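Uncharacterized protein (PDB 3LPZ) probably acts in the Get pathway of tail-anchored protein biogenesis, as an alpha-solenoid Get4 adapted for several interactions, among them Get5 binding. Local coordinates at residues G49-A54 with F85-Q90. Sequence-based numbering, arbitrary orientation.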
ATOM      1  N   GLY A  49      14.884 -17.130  27.941  1.00 26.98           N
ATOM      2  CA  GLY A  49      13.441 -16.941  27.761  1.00 26.59           C
ATOM      3  C   GLY A  49      12.888 -15.643  28.349  1.00 26.15           C
ATOM      4  O   GLY A  49      11.661 -15.487  28.487  1.00 26.43           O
ATOM      5  N   ASN A  50      13.762 -14.717  28.721  1.00 24.89           N
ATOM      6  CA  ASN A  50      13.294 -13.415  29.189  1.00 24.81           C
ATOM      7  C   ASN A  50      13.194 -12.483  27.968  1.00 24.39           C
ATOM      8  O   ASN A  50      14.036 -11.583  27.738  1.00 23.13           O
ATOM      9  CB  ASN A  50      14.192 -12.833  30.293  1.00 24.93           C
ATOM     10  CG  ASN A  50      13.536 -11.636  31.001  1.00 26.62           C
ATOM     11  OD1 ASN A  50      12.473 -11.138  30.566  1.00 25.81           O
ATOM     12  ND2 ASN A  50      14.154 -11.180  32.101  1.00 27.63           N
ATOM     13  N   TRP A  51      12.173 -12.746  27.162  1.00 24.70           N
ATOM     14  CA  TRP A  51      11.968 -12.012  25.918  1.00 25.80           C
ATOM     15  C   TRP A  51      11.647 -10.561  26.174  1.00 25.58           C
ATOM     16  O   TRP A  51      12.069  -9.700  25.391  1.00 25.79           O
ATOM     17  CB  TRP A  51      10.837 -12.646  25.099  1.00 26.56           C
ATOM     18  CG  TRP A  51      11.133 -14.079  24.808  1.00 28.88           C
ATOM     19  CD1 TRP A  51      10.518 -15.182  25.359  1.00 30.59           C
ATOM     20  CD2 TRP A  51      12.146 -14.577  23.932  1.00 29.17           C
ATOM     21  NE1 TRP A  51      11.081 -16.322  24.862  1.00 29.76           N
ATOM     22  CE2 TRP A  51      12.078 -15.984  23.981  1.00 30.23           C
ATOM     23  CE3 TRP A  51      13.085 -13.970  23.086  1.00 30.03           C
ATOM     24  CZ2 TRP A  51      12.912 -16.798  23.215  1.00 31.14           C
ATOM     25  CZ3 TRP A  51      13.920 -14.778  22.334  1.00 32.26           C
ATOM     26  CH2 TRP A  51      13.832 -16.175  22.407  1.00 32.55           C
ATOM     27  N   ALA A  52      10.918 -10.293  27.263  1.00 25.07           N
ATOM     28  CA  ALA A  52      10.501  -8.931  27.577  1.00 25.03           C
ATOM     29  C   ALA A  52      11.718  -8.029  27.841  1.00 24.82           C
ATOM     30  O   ALA A  52      11.731  -6.875  27.438  1.00 24.80           O
ATOM     31  CB  ALA A  52       9.523  -8.906  28.753  1.00 25.52           C
ATOM     32  N   ALA A  53      12.723  -8.579  28.518  1.00 24.07           N
ATOM     33  CA  ALA A  53      13.977  -7.873  28.761  1.00 23.48           C
ATOM     34  C   ALA A  53      14.743  -7.637  27.457  1.00 22.43           C
ATOM     35  O   ALA A  53      15.180  -6.522  27.186  1.00 21.71           O
ATOM     36  CB  ALA A  53      14.842  -8.651  29.763  1.00 23.13           C
ATOM     37  N   ALA A  54      14.902  -8.688  26.654  1.00 21.51           N
ATOM     38  CA  ALA A  54      15.642  -8.557  25.415  1.00 21.30           C
ATOM     39  C   ALA A  54      15.011  -7.463  24.546  1.00 21.11           C
ATOM     40  O   ALA A  54      15.723  -6.650  23.966  1.00 20.32           O
ATOM     41  CB  ALA A  54      15.665  -9.878  24.657  1.00 21.18           C
ATOM     42  N   PHE A  85      11.196 -10.679  18.307  1.00 19.56           N
ATOM     43  CA  PHE A  85       9.727 -10.859  18.371  1.00 20.21           C
ATOM     44  C   PHE A  85       9.348 -12.216  17.766  1.00 20.33           C
ATOM     45  O   PHE A  85       8.521 -12.948  18.300  1.00 20.13           O
ATOM     46  CB  PHE A  85       8.986  -9.733  17.621  1.00 19.22           C
ATOM     47  CG  PHE A  85       8.857  -8.413  18.393  1.00 20.89           C
ATOM     48  CD1 PHE A  85       8.755  -8.374  19.779  1.00 22.19           C
ATOM     49  CD2 PHE A  85       8.775  -7.208  17.704  1.00 23.46           C
ATOM     50  CE1 PHE A  85       8.612  -7.139  20.473  1.00 22.57           C
ATOM     51  CE2 PHE A  85       8.635  -5.973  18.392  1.00 23.15           C
ATOM     52  CZ  PHE A  85       8.546  -5.952  19.773  1.00 20.89           C
ATOM     53  N   ARG A  86       9.935 -12.538  16.628  1.00 21.22           N
ATOM     54  CA  ARG A  86       9.745 -13.864  16.019  1.00 23.35           C
ATOM     55  C   ARG A  86      10.083 -15.032  16.919  1.00 24.29           C
ATOM     56  O   ARG A  86       9.284 -15.958  17.053  1.00 24.63           O
ATOM     57  CB  ARG A  86      10.635 -14.010  14.811  1.00 23.86           C
ATOM     58  CG  ARG A  86      10.232 -13.205  13.697  1.00 25.17           C
ATOM     59  CD  ARG A  86      10.996 -13.698  12.490  1.00 27.97           C
ATOM     60  NE  ARG A  86      10.592 -12.940  11.329  1.00 28.37           N
ATOM     61  CZ  ARG A  86      11.308 -11.971  10.786  1.00 29.94           C
ATOM     62  NH1 ARG A  86      12.511 -11.639  11.298  1.00 30.94           N
ATOM     63  NH2 ARG A  86      10.829 -11.357   9.720  1.00 27.82           N
ATOM     64  N   GLN A  87      11.288 -14.997  17.496  1.00 25.13           N
ATOM     65  CA  GLN A  87      11.772 -16.055  18.380  1.00 26.36           C
ATOM     66  C   GLN A  87      10.930 -16.188  19.648  1.00 25.93           C
ATOM     67  O   GLN A  87      10.742 -17.278  20.165  1.00 25.86           O
ATOM     68  CB  GLN A  87      13.216 -15.781  18.792  1.00 26.97           C
ATOM     69  CG  GLN A  87      14.202 -16.017  17.704  1.00 30.41           C
ATOM     70  CD  GLN A  87      15.603 -16.042  18.257  1.00 37.54           C
ATOM     71  OE1 GLN A  87      16.214 -17.108  18.355  1.00 42.53           O
ATOM     72  NE2 GLN A  87      16.107 -14.884  18.679  1.00 38.76           N
ATOM     73  N   ALA A  88      10.442 -15.061  20.138  1.00 25.37           N
ATOM     74  CA  ALA A  88       9.552 -15.029  21.292  1.00 25.17           C
ATOM     75  C   ALA A  88       8.132 -15.505  20.955  1.00 24.74           C
ATOM     76  O   ALA A  88       7.344 -15.709  21.850  1.00 24.17           O
ATOM     77  CB  ALA A  88       9.493 -13.614  21.849  1.00 25.00           C
ATOM     78  N   GLY A  89       7.808 -15.658  19.672  1.00 24.43           N
ATOM     79  CA  GLY A  89       6.419 -15.904  19.282  1.00 24.33           C
ATOM     80  C   GLY A  89       5.483 -14.736  19.641  1.00 24.13           C
ATOM     81  O   GLY A  89       4.292 -14.944  19.881  1.00 23.85           O
ATOM     82  N   GLN A  90       6.030 -13.517  19.680  1.00 22.90           N
ATOM     83  CA  GLN A  90       5.263 -12.305  19.984  1.00 22.99           C
ATOM     84  C   GLN A  90       4.281 -11.982  18.833  1.00 22.59           C
ATOM     85  O   GLN A  90       4.694 -11.715  17.699  1.00 21.63           O
ATOM     86  CB  GLN A  90       6.207 -11.108  20.256  1.00 22.91           C
ATOM     87  CG  GLN A  90       5.453  -9.762  20.494  1.00 23.76           C
ATOM     88  CD  GLN A  90       4.579  -9.826  21.715  1.00 25.26           C
ATOM     89  OE1 GLN A  90       5.079 -10.029  22.807  1.00 28.09           O
ATOM     90  NE2 GLN A  90       3.268  -9.670  21.542  1.00 24.72           N
TER
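Trp51 lays one face of its indole against the last helical turn of 85-90, with the methyl of Ala88 pressed on the pyrrole half. Ala88 CB sits 3.4 Å from Trp51 CG. The same methyl carbon is 3.7 Å from the centroid of the five-membered ring of Trp51 and 27° off its normal, a CH-pi contact made over the face. Ala88 CA follows above the middle of the indole, 3.7 Å from Trp51 CD2. The benzo end reaches on to Gln87, whose CB touches Trp51 CH2 at 3.7 Å, while Gln87 O stands above the same face, displaced toward the rim. With CG anti to the carbonyl carbon (chi1 -58°), the indole leaves the first turn of its helix in the direction of the neighbouring one. On the opposite face Gly49 CA, from the turn that leads into the helix, lies near the rim.

Get4 is an alpha-solenoid, and here the start of helix 51-67 meets the end of the next helix, 71-88, which returns alongside it. Both ends are finished locally. Asn50 is the N-cap: its OD1 accepts from Ala53 N at 3.3 Å, the donor standing well above the carbonyl plane. Gly89, with positive phi, closes a Schellman motif in which Gln90 N binds Phe85 O at 2.9 Å and Gly89 N binds Arg86 O at 3.0 Å. No hydrogen bond links the two segments; apolar contact on the protein surface joins them. Arg86 forms a salt bridge with Asp83 of its own helix and with Glu120 and Asp123 of helix 112-128; Phe85 packs on helix 94-104 and meets the ring of Trp124.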